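Side-chain contact in ketosynthase (Streptomyces sp. MSC090213JE08, PDB 6KXD), which forms one chain of the ishigamide ketosynthase/chain length factor, probably taking part in polyketide chain elongation by a highly reducing type II polyketide synthase: residues 278-283 with 368-373. Numbering follows the deposited sequence.
Sequences RRAGVD and VAVLRL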
ATOM      1  N   ARG B 278       4.297 -26.948  -1.584  1.00 42.91           N
ATOM      2  CA  ARG B 278       4.342 -27.478  -2.961  1.00 49.15           C
ATOM      3  C   ARG B 278       5.223 -26.570  -3.831  1.00 51.63           C
ATOM      4  O   ARG B 278       6.195 -27.029  -4.482  1.00 48.79           O
ATOM      5  CB  ARG B 278       2.920 -27.632  -3.514  1.00 56.59           C
ATOM      6  CG  ARG B 278       2.860 -27.928  -5.008  1.00 67.83           C
ATOM      7  CD  ARG B 278       1.543 -28.535  -5.467  1.00 73.97           C
ATOM      8  NE  ARG B 278       0.388 -28.031  -4.725  1.00 76.19           N
ATOM      9  CZ  ARG B 278      -0.424 -27.056  -5.134  1.00 80.77           C
ATOM     10  NH1 ARG B 278      -0.180 -26.407  -6.262  1.00 80.76           N
ATOM     11  NH2 ARG B 278      -1.481 -26.737  -4.405  1.00 74.30           N
ATOM     12  N   ARG B 279       4.943 -25.268  -3.816  1.00 46.57           N
ATOM     13  CA  ARG B 279       5.635 -24.329  -4.711  1.00 45.63           C
ATOM     14  C   ARG B 279       7.124 -24.220  -4.370  1.00 45.63           C
ATOM     15  O   ARG B 279       7.939 -23.958  -5.222  1.00 47.97           O
ATOM     16  CB  ARG B 279       4.927 -22.974  -4.721  1.00 52.00           C
ATOM     17  CG  ARG B 279       3.599 -23.002  -5.476  1.00 63.75           C
ATOM     18  CD  ARG B 279       3.208 -21.666  -6.080  1.00 74.36           C
ATOM     19  NE  ARG B 279       3.423 -21.569  -7.522  1.00 88.97           N
ATOM     20  CZ  ARG B 279       3.465 -20.423  -8.207  1.00 93.13           C
ATOM     21  NH1 ARG B 279       3.472 -19.266  -7.568  1.00 84.09           N
ATOM     22  NH2 ARG B 279       3.491 -20.434  -9.529  1.00 93.03           N
ATOM     23  N   ALA B 280       7.474 -24.410  -3.107  1.00 46.11           N
ATOM     24  CA  ALA B 280       8.841 -24.451  -2.681  1.00 46.61           C
ATOM     25  C   ALA B 280       9.513 -25.776  -3.088  1.00 49.98           C
ATOM     26  O   ALA B 280      10.742 -25.894  -2.999  1.00 50.33           O
ATOM     27  CB  ALA B 280       8.881 -24.268  -1.192  1.00 43.35           C
ATOM     28  N   GLY B 281       8.709 -26.776  -3.445  1.00 46.18           N
ATOM     29  CA  GLY B 281       9.177 -28.129  -3.785  1.00 47.53           C
ATOM     30  C   GLY B 281       9.642 -28.887  -2.557  1.00 54.46           C
ATOM     31  O   GLY B 281      10.578 -29.688  -2.618  1.00 48.65           O
ATOM     32  N   VAL B 282       8.996 -28.649  -1.420  1.00 42.60           N
ATOM     33  CA  VAL B 282       9.376 -29.359  -0.245  1.00 44.27           C
ATOM     34  C   VAL B 282       8.148 -30.004   0.367  1.00 44.53           C
ATOM     35  O   VAL B 282       7.024 -29.607   0.150  1.00 45.34           O
ATOM     36  CB  VAL B 282      10.145 -28.502   0.774  1.00 51.63           C
ATOM     37  CG1 VAL B 282      11.349 -27.844   0.122  1.00 50.37           C
ATOM     38  CG2 VAL B 282       9.261 -27.483   1.455  1.00 47.03           C
ATOM     39  N   ASP B 283       8.441 -31.066   1.107  1.00 43.89           N
ATOM     40  CA  ASP B 283       7.469 -31.827   1.840  1.00 43.60           C
ATOM     41  C   ASP B 283       7.304 -31.187   3.215  1.00 45.29           C
ATOM     42  O   ASP B 283       8.266 -30.645   3.769  1.00 43.60           O
ATOM     43  CB  ASP B 283       7.932 -33.282   1.947  1.00 53.27           C
ATOM     44  CG  ASP B 283       6.807 -34.197   2.370  1.00 62.45           C
ATOM     45  OD1 ASP B 283       6.018 -34.582   1.477  1.00 66.14           O
ATOM     46  OD2 ASP B 283       6.684 -34.451   3.604  1.00 71.71           O
ATOM     47  N   VAL B 368       1.739 -17.373   3.892  1.00 35.54           N
ATOM     48  CA  VAL B 368       2.694 -18.297   4.310  1.00 36.11           C
ATOM     49  C   VAL B 368       3.950 -18.085   3.482  1.00 34.89           C
ATOM     50  O   VAL B 368       3.840 -17.894   2.290  1.00 39.85           O
ATOM     51  CB  VAL B 368       2.183 -19.738   4.160  1.00 38.28           C
ATOM     52  CG1 VAL B 368       3.293 -20.734   4.446  1.00 39.23           C
ATOM     53  CG2 VAL B 368       0.985 -20.006   5.048  1.00 40.90           C
ATOM     54  N   ALA B 369       5.106 -18.109   4.153  1.00 38.33           N
ATOM     55  CA  ALA B 369       6.363 -18.126   3.442  1.00 38.48           C
ATOM     56  C   ALA B 369       7.150 -19.371   3.834  1.00 35.82           C
ATOM     57  O   ALA B 369       7.258 -19.719   5.020  1.00 38.47           O
ATOM     58  CB  ALA B 369       7.180 -16.879   3.678  1.00 36.88           C
ATOM     59  N   VAL B 370       7.819 -19.939   2.824  1.00 39.28           N
ATOM     60  CA  VAL B 370       8.736 -21.079   3.023  1.00 37.84           C
ATOM     61  C   VAL B 370      10.157 -20.617   2.698  1.00 35.46           C
ATOM     62  O   VAL B 370      10.400 -20.021   1.641  1.00 37.99           O
ATOM     63  CB  VAL B 370       8.303 -22.273   2.165  1.00 39.53           C
ATOM     64  CG1 VAL B 370       9.253 -23.450   2.293  1.00 44.49           C
ATOM     65  CG2 VAL B 370       6.900 -22.701   2.519  1.00 37.27           C
ATOM     66  N   LEU B 371      11.047 -20.771   3.672  1.00 37.11           N
ATOM     67  CA  LEU B 371      12.450 -20.325   3.532  1.00 37.69           C
ATOM     68  C   LEU B 371      13.352 -21.550   3.598  1.00 41.58           C
ATOM     69  O   LEU B 371      13.041 -22.503   4.291  1.00 39.11           O
ATOM     70  CB  LEU B 371      12.828 -19.427   4.692  1.00 39.98           C
ATOM     71  CG  LEU B 371      11.883 -18.246   4.948  1.00 43.14           C
ATOM     72  CD1 LEU B 371      12.323 -17.496   6.190  1.00 46.09           C
ATOM     73  CD2 LEU B 371      11.844 -17.315   3.769  1.00 46.83           C
ATOM     74  N   ARG B 372      14.504 -21.464   2.944  1.00 40.98           N
ATOM     75  CA  ARG B 372      15.551 -22.423   3.185  1.00 42.95           C
ATOM     76  C   ARG B 372      16.687 -21.696   3.890  1.00 41.82           C
ATOM     77  O   ARG B 372      17.179 -20.684   3.322  1.00 41.36           O
ATOM     78  CB  ARG B 372      15.965 -23.029   1.857  1.00 45.50           C
ATOM     79  CG  ARG B 372      17.340 -23.679   1.935  1.00 54.71           C
ATOM     80  CD  ARG B 372      17.436 -25.105   1.482  1.00 52.77           C
ATOM     81  NE  ARG B 372      16.381 -25.632   0.626  1.00 48.08           N
ATOM     82  CZ  ARG B 372      15.806 -26.823   0.819  1.00 54.05           C
ATOM     83  NH1 ARG B 372      16.059 -27.518   1.925  1.00 51.27           N
ATOM     84  NH2 ARG B 372      14.968 -27.290  -0.091  1.00 47.37           N
ATOM     85  N   LEU B 373      17.064 -22.196   5.077  1.00 37.25           N
ATOM     86  CA  LEU B 373      18.104 -21.562   5.889  1.00 41.02           C
ATOM     87  C   LEU B 373      19.435 -21.941   5.239  1.00 45.90           C
ATOM     88  O   LEU B 373      19.603 -23.072   4.766  1.00 44.97           O
ATOM     89  CB  LEU B 373      17.963 -21.941   7.366  1.00 46.90           C
ATOM     90  CG  LEU B 373      16.570 -21.671   7.938  1.00 47.04           C
ATOM     91  CD1 LEU B 373      16.419 -22.211   9.336  1.00 53.79           C
ATOM     92  CD2 LEU B 373      16.273 -20.175   7.896  1.00 53.37           C
TER
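Val370 swings CG1 anti to its backbone N (chi1 178°), and Val282, with chi1 at -54°, divides its two methyls between Val370 and Arg372; the methyls so placed pack the end of helix 265-280, and the residues just after it, on strand 365-373. The setting is the helix-on-sheet layering of a thiolase-fold ketosynthase, and it illustrates how a chain leaving a helix can keep packing on the sheet beneath it. The turn itself is a Schellman motif. Gly281 takes a positive phi of 72°, and its N donates to Arg278 O at 2.7 Å; the chain turns out of the helix here, and the CB of Val282, like that of Ala280, points toward the strand.

Val370 CG1 carries the apolar part of the contact. Val370 CG1 lies 3.6 Å from Ala280 CB, and Val282 CG2 meets it tip to tip, more loosely, at 4.1 Å. Ala280 also approaches the branch point, its CB being 3.9 Å from Val370 CB, and the small methyl lets the helix end come close: the CA atoms of Ala280 and Val370 are 6.6 Å apart. Ala276, one turn earlier, extends the cover over buried Val370, and Ser254 of the adjoining antiparallel strand 250-259 touches both Val370 and Ala280.

Two residues further along the strand, Arg372, its chain bent at chi2 and chi3, brings its guanidinium back toward the turn. Its NH1 is hydrogen-bonded to Gly352 O, which should limit the movement of the group, and Ile354 packs against both Arg372 and Val282. The second methyl of Val282 meets the guanidinium at an oblique angle, CG1 lying 3.7 Å from Arg372 NH2.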